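Long-range contact in indole-3-pyruvate decarboxylase (Azospirillum brasilense, PDB 2NXW), which catalyses the thiamine diphosphate- and magnesium-dependent decarboxylation of indole-3-pyruvate to indole-3-acetaldehyde, a step in auxin biosynthesis: residues Ala70-Ser82 / Met424-Ser438. Residues are numbered along the deposited sequence; the frame is centred on the assembly and turned at random.
Sequences AVGFAADAAARYS and MGFGVPAGIGAQCVS. With TPP (thiamine diphosphate), chain E.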
loop_
_atom_site.group_PDB
_atom_site.type_symbol
_atom_site.label_atom_id
_atom_site.label_comp_id
_atom_site.label_asym_id
_atom_site.label_seq_id
_atom_site.Cartn_x
_atom_site.Cartn_y
_atom_site.Cartn_z
ATOM N N ALA A 70 -16.462 -17.529 18.667
ATOM C CA ALA A 70 -17.698 -18.306 18.599
ATOM C C ALA A 70 -18.923 -17.437 18.288
ATOM O O ALA A 70 -19.859 -17.896 17.646
ATOM C CB ALA A 70 -17.901 -19.062 19.906
ATOM N N VAL A 71 -18.925 -16.192 18.756
ATOM C CA VAL A 71 -20.051 -15.300 18.453
ATOM C C VAL A 71 -20.121 -15.110 16.938
ATOM O O VAL A 71 -21.185 -15.225 16.319
ATOM C CB VAL A 71 -19.860 -13.932 19.132
ATOM C CG1 VAL A 71 -20.903 -12.924 18.629
ATOM C CG2 VAL A 71 -19.979 -14.098 20.653
ATOM N N GLY A 72 -18.965 -14.841 16.332
ATOM C CA GLY A 72 -18.904 -14.642 14.896
ATOM C C GLY A 72 -19.230 -15.895 14.103
ATOM O O GLY A 72 -19.999 -15.850 13.137
ATOM N N PHE A 73 -18.653 -17.024 14.508
ATOM C CA PHE A 73 -18.912 -18.279 13.813
ATOM C C PHE A 73 -20.380 -18.711 13.926
ATOM O O PHE A 73 -20.954 -19.228 12.962
ATOM C CB PHE A 73 -18.027 -19.402 14.377
ATOM C CG PHE A 73 -16.541 -19.232 14.109
ATOM C CD1 PHE A 73 -16.070 -18.858 12.846
ATOM C CD2 PHE A 73 -15.614 -19.530 15.108
ATOM C CE1 PHE A 73 -14.689 -18.788 12.587
ATOM C CE2 PHE A 73 -14.237 -19.469 14.861
ATOM C CZ PHE A 73 -13.773 -19.099 13.602
ATOM N N ALA A 74 -20.969 -18.520 15.108
ATOM C CA ALA A 74 -22.361 -18.892 15.334
ATOM C C ALA A 74 -23.272 -18.018 14.477
ATOM O O ALA A 74 -24.200 -18.527 13.861
ATOM C CB ALA A 74 -22.713 -18.731 16.806
ATOM N N ALA A 75 -22.987 -16.716 14.421
ATOM C CA ALA A 75 -23.813 -15.813 13.610
ATOM C C ALA A 75 -23.694 -16.188 12.131
ATOM O O ALA A 75 -24.679 -16.170 11.383
ATOM C CB ALA A 75 -23.381 -14.365 13.826
ATOM N N ASP A 76 -22.477 -16.514 11.700
ATOM C CA ASP A 76 -22.235 -16.926 10.327
ATOM C C ASP A 76 -23.055 -18.193 10.050
ATOM O O ASP A 76 -23.767 -18.289 9.054
ATOM C CB ASP A 76 -20.732 -17.194 10.163
ATOM C CG ASP A 76 -20.342 -17.582 8.749
ATOM O OD1 ASP A 76 -21.217 -17.677 7.863
ATOM O OD2 ASP A 76 -19.126 -17.786 8.529
ATOM N N ALA A 77 -22.953 -19.175 10.941
ATOM C CA ALA A 77 -23.694 -20.420 10.773
ATOM C C ALA A 77 -25.205 -20.208 10.710
ATOM O O ALA A 77 -25.886 -20.877 9.935
ATOM C CB ALA A 77 -23.352 -21.379 11.899
ATOM N N ALA A 78 -25.725 -19.309 11.541
ATOM C CA ALA A 78 -27.159 -19.019 11.540
ATOM C C ALA A 78 -27.567 -18.422 10.197
ATOM O O ALA A 78 -28.632 -18.750 9.646
ATOM C CB ALA A 78 -27.500 -18.065 12.672
ATOM N N ALA A 79 -26.717 -17.556 9.656
ATOM C CA ALA A 79 -26.998 -16.935 8.368
ATOM C C ALA A 79 -27.024 -18.005 7.286
ATOM O O ALA A 79 -27.926 -18.047 6.453
ATOM C CB ALA A 79 -25.930 -15.889 8.044
ATOM N N ARG A 80 -26.035 -18.891 7.308
ATOM C CA ARG A 80 -25.963 -19.946 6.313
ATOM C C ARG A 80 -27.121 -20.922 6.437
ATOM O O ARG A 80 -27.659 -21.380 5.431
ATOM C CB ARG A 80 -24.656 -20.726 6.470
ATOM C CG ARG A 80 -23.417 -19.904 6.229
ATOM C CD ARG A 80 -22.169 -20.784 6.237
ATOM N NE ARG A 80 -20.965 -19.988 6.417
ATOM C CZ ARG A 80 -19.751 -20.364 6.029
ATOM N NH1 ARG A 80 -19.577 -21.528 5.414
ATOM N NH2 ARG A 80 -18.710 -19.589 6.286
ATOM N N TYR A 81 -27.501 -21.243 7.670
ATOM C CA TYR A 81 -28.559 -22.209 7.896
ATOM C C TYR A 81 -29.885 -21.817 7.256
ATOM O O TYR A 81 -30.542 -22.648 6.626
ATOM C CB TYR A 81 -28.770 -22.425 9.400
ATOM C CG TYR A 81 -29.688 -23.593 9.712
ATOM C CD1 TYR A 81 -29.187 -24.893 9.820
ATOM C CD2 TYR A 81 -31.065 -23.405 9.841
ATOM C CE1 TYR A 81 -30.038 -25.985 10.048
ATOM C CE2 TYR A 81 -31.922 -24.486 10.066
ATOM C CZ TYR A 81 -31.400 -25.772 10.167
ATOM O OH TYR A 81 -32.237 -26.848 10.360
ATOM N N SER A 82 -30.258 -20.552 7.409
ATOM C CA SER A 82 -31.533 -20.058 6.886
ATOM C C SER A 82 -31.417 -19.107 5.696
ATOM O O SER A 82 -32.420 -18.506 5.290
ATOM C CB SER A 82 -32.299 -19.366 8.019
ATOM O OG SER A 82 -32.548 -20.256 9.097
ATOM N N MET A 424 -9.572 -22.681 11.112
ATOM C CA MET A 424 -9.986 -23.577 12.189
ATOM C C MET A 424 -10.767 -22.879 13.287
ATOM O O MET A 424 -10.592 -21.680 13.536
ATOM C CB MET A 424 -8.765 -24.226 12.845
ATOM C CG MET A 424 -8.051 -25.230 11.991
ATOM S SD MET A 424 -6.463 -25.615 12.701
ATOM C CE MET A 424 -6.936 -26.471 14.246
ATOM N N GLY A 425 -11.602 -23.667 13.969
ATOM C CA GLY A 425 -12.384 -23.170 15.087
ATOM C C GLY A 425 -13.845 -22.989 14.761
ATOM O O GLY A 425 -14.675 -22.847 15.650
ATOM N N PHE A 426 -14.164 -23.041 13.480
ATOM C CA PHE A 426 -15.533 -22.848 13.011
ATOM C C PHE A 426 -16.531 -23.927 13.447
ATOM O O PHE A 426 -17.689 -23.633 13.748
ATOM C CB PHE A 426 -15.494 -22.811 11.473
ATOM C CG PHE A 426 -16.836 -22.674 10.807
ATOM C CD1 PHE A 426 -17.358 -21.418 10.538
ATOM C CD2 PHE A 426 -17.546 -23.795 10.384
ATOM C CE1 PHE A 426 -18.568 -21.273 9.850
ATOM C CE2 PHE A 426 -18.758 -23.661 9.695
ATOM C CZ PHE A 426 -19.270 -22.409 9.424
ATOM N N GLY A 427 -16.060 -25.168 13.489
ATOM C CA GLY A 427 -16.930 -26.310 13.726
ATOM C C GLY A 427 -17.942 -26.354 14.843
ATOM O O GLY A 427 -19.159 -26.382 14.597
ATOM N N VAL A 428 -17.451 -26.402 16.067
ATOM C CA VAL A 428 -18.344 -26.480 17.211
ATOM C C VAL A 428 -19.242 -25.240 17.303
ATOM O O VAL A 428 -20.453 -25.374 17.445
ATOM C CB VAL A 428 -17.532 -26.743 18.502
ATOM C CG1 VAL A 428 -18.392 -26.524 19.739
ATOM C CG2 VAL A 428 -17.023 -28.203 18.488
ATOM N N PRO A 429 -18.674 -24.024 17.215
ATOM C CA PRO A 429 -19.521 -22.826 17.286
ATOM C C PRO A 429 -20.551 -22.777 16.164
ATOM O O PRO A 429 -21.658 -22.276 16.365
ATOM C CB PRO A 429 -18.532 -21.679 17.175
ATOM C CG PRO A 429 -17.281 -22.244 17.802
ATOM C CD PRO A 429 -17.244 -23.679 17.343
ATOM N N ALA A 430 -20.202 -23.274 14.979
ATOM C CA ALA A 430 -21.157 -23.258 13.871
ATOM C C ALA A 430 -22.289 -24.241 14.172
ATOM O O ALA A 430 -23.454 -23.948 13.903
ATOM C CB ALA A 430 -20.464 -23.626 12.561
ATOM N N GLY A 431 -21.955 -25.405 14.724
ATOM C CA GLY A 431 -22.995 -26.362 15.061
ATOM C C GLY A 431 -23.929 -25.748 16.089
ATOM O O GLY A 431 -25.145 -25.941 16.032
ATOM N N ILE A 432 -23.360 -25.007 17.031
ATOM C CA ILE A 432 -24.152 -24.357 18.073
ATOM C C ILE A 432 -25.049 -23.269 17.470
ATOM O O ILE A 432 -26.251 -23.209 17.761
ATOM C CB ILE A 432 -23.218 -23.767 19.163
ATOM C CG1 ILE A 432 -22.658 -24.904 20.025
ATOM C CG2 ILE A 432 -23.960 -22.723 19.999
ATOM C CD1 ILE A 432 -21.493 -24.492 20.909
ATOM N N GLY A 433 -24.483 -22.421 16.616
ATOM C CA GLY A 433 -25.277 -21.361 16.011
ATOM C C GLY A 433 -26.405 -21.916 15.165
ATOM O O GLY A 433 -27.554 -21.445 15.228
ATOM N N ALA A 434 -26.091 -22.926 14.362
ATOM C CA ALA A 434 -27.102 -23.526 13.511
ATOM C C ALA A 434 -28.196 -24.154 14.360
ATOM O O ALA A 434 -29.381 -23.949 14.090
ATOM C CB ALA A 434 -26.477 -24.582 12.593
ATOM N N GLN A 435 -27.831 -24.903 15.397
ATOM C CA GLN A 435 -28.882 -25.530 16.184
ATOM C C GLN A 435 -29.728 -24.501 16.942
ATOM O O GLN A 435 -30.914 -24.738 17.192
ATOM C CB GLN A 435 -28.307 -26.605 17.120
ATOM C CG GLN A 435 -29.438 -27.494 17.681
ATOM C CD GLN A 435 -29.013 -28.866 18.177
ATOM O OE1 GLN A 435 -29.731 -29.491 18.982
ATOM N NE2 GLN A 435 -27.879 -29.359 17.704
ATOM N N CYS A 436 -29.154 -23.352 17.291
ATOM C CA CYS A 436 -29.953 -22.340 17.984
ATOM C C CYS A 436 -31.115 -21.873 17.110
ATOM O O CYS A 436 -32.163 -21.485 17.637
ATOM C CB CYS A 436 -29.108 -21.123 18.373
ATOM S SG CYS A 436 -28.060 -21.374 19.821
ATOM N N VAL A 437 -30.948 -21.912 15.791
ATOM C CA VAL A 437 -32.012 -21.464 14.894
ATOM C C VAL A 437 -32.691 -22.581 14.107
ATOM O O VAL A 437 -33.531 -22.309 13.251
ATOM C CB VAL A 437 -31.478 -20.389 13.889
ATOM C CG1 VAL A 437 -30.882 -19.214 14.664
ATOM C CG2 VAL A 437 -30.438 -20.992 12.929
ATOM N N SER A 438 -32.369 -23.833 14.425
ATOM C CA SER A 438 -32.912 -24.982 13.700
ATOM C C SER A 438 -34.259 -25.530 14.163
ATOM O O SER A 438 -34.729 -26.533 13.627
ATOM C CB SER A 438 -31.894 -26.117 13.729
ATOM O OG SER A 438 -31.892 -26.718 15.014
HETATM N "N1'" TPP E . -4.889 -21.641 12.598
HETATM C "C2'" TPP E . -6.139 -21.420 12.164
HETATM C CM2 TPP E . -7.047 -20.482 12.945
HETATM N "N3'" TPP E . -6.592 -22.006 11.052
HETATM C "C4'" TPP E . -5.818 -22.850 10.312
HETATM N "N4'" TPP E . -6.310 -23.365 9.151
HETATM C "C5'" TPP E . -4.498 -23.168 10.770
HETATM C "C6'" TPP E . -4.052 -22.507 11.933
HETATM C "C7'" TPP E . -3.563 -24.149 10.026
HETATM N N3 TPP E . -4.047 -25.605 10.039
HETATM C C2 TPP E . -4.676 -26.075 8.958
HETATM S S1 TPP E . -5.017 -27.749 9.353
HETATM C C5 TPP E . -4.283 -27.759 10.953
HETATM C C4 TPP E . -3.804 -26.460 11.095
HETATM C CM4 TPP E . -3.059 -26.018 12.384
HETATM C C6 TPP E . -4.234 -28.921 11.862
HETATM C C7 TPP E . -5.659 -29.264 12.335
HETATM O O7 TPP E . -5.486 -30.219 13.352
HETATM P PA TPP E . -6.843 -30.933 13.746
HETATM O O1A TPP E . -7.936 -29.957 14.173
HETATM O O2A TPP E . -6.457 -31.871 14.888
HETATM O O3A TPP E . -7.418 -31.811 12.548
HETATM P PB TPP E . -6.453 -32.879 11.731
HETATM O O1B TPP E . -5.599 -33.677 12.718
HETATM O O2B TPP E . -7.467 -33.774 10.961
HETATM O O3B TPP E . -5.586 -32.140 10.722
#
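Over one face of the Phe73 ring sits Phe426 CA, 3.8 Å from the ring centroid and almost on its normal, a CH-pi contact. The Phe426 ring turns its own edge toward that face in an offset edge-to-face pair, planes 77° apart, and Gly425 O lies 3.5 Å from Phe73 CD2. The contact illustrates close helix packing between the N-terminal and C-terminal thiamine diphosphate-binding domains of one chain: segment 70-82 of its helix and helix 427-437 cross at -50°, their axes coming within 7.1 Å. Replacing Phe73 by alanine would probably leave a gap beside Phe426 and Gly425 and free the Phe426 ring to turn.

With Phe426 CG anti to the backbone N (chi1 178°), the ring extends toward Asp76 and Arg80. Ala430 CB lies over one Phe426 face near the rim, Asp76 OD2 at the edge, and Phe426 CZ over the centre of one guanidinium face. Arg80 NH2 bonds Asp76 OD2 at 2.9 Å and forms a salt bridge with Glu109.

Small residues permit the approach: Ala74 O lies 3.7 Å from Gly433 CA, where a beta carbon would clash, and Ala77 CB meets Ala430 CB. Farther along, Ser82 OG, bonded to Gln37, lies at the Tyr81 edge; Tyr81 CD2 slides past Val437 CG2 at 4.0 Å. At the other end, Met424 N donates a nearly straight 3.1 Å hydrogen bond to N3' of thiamine diphosphate.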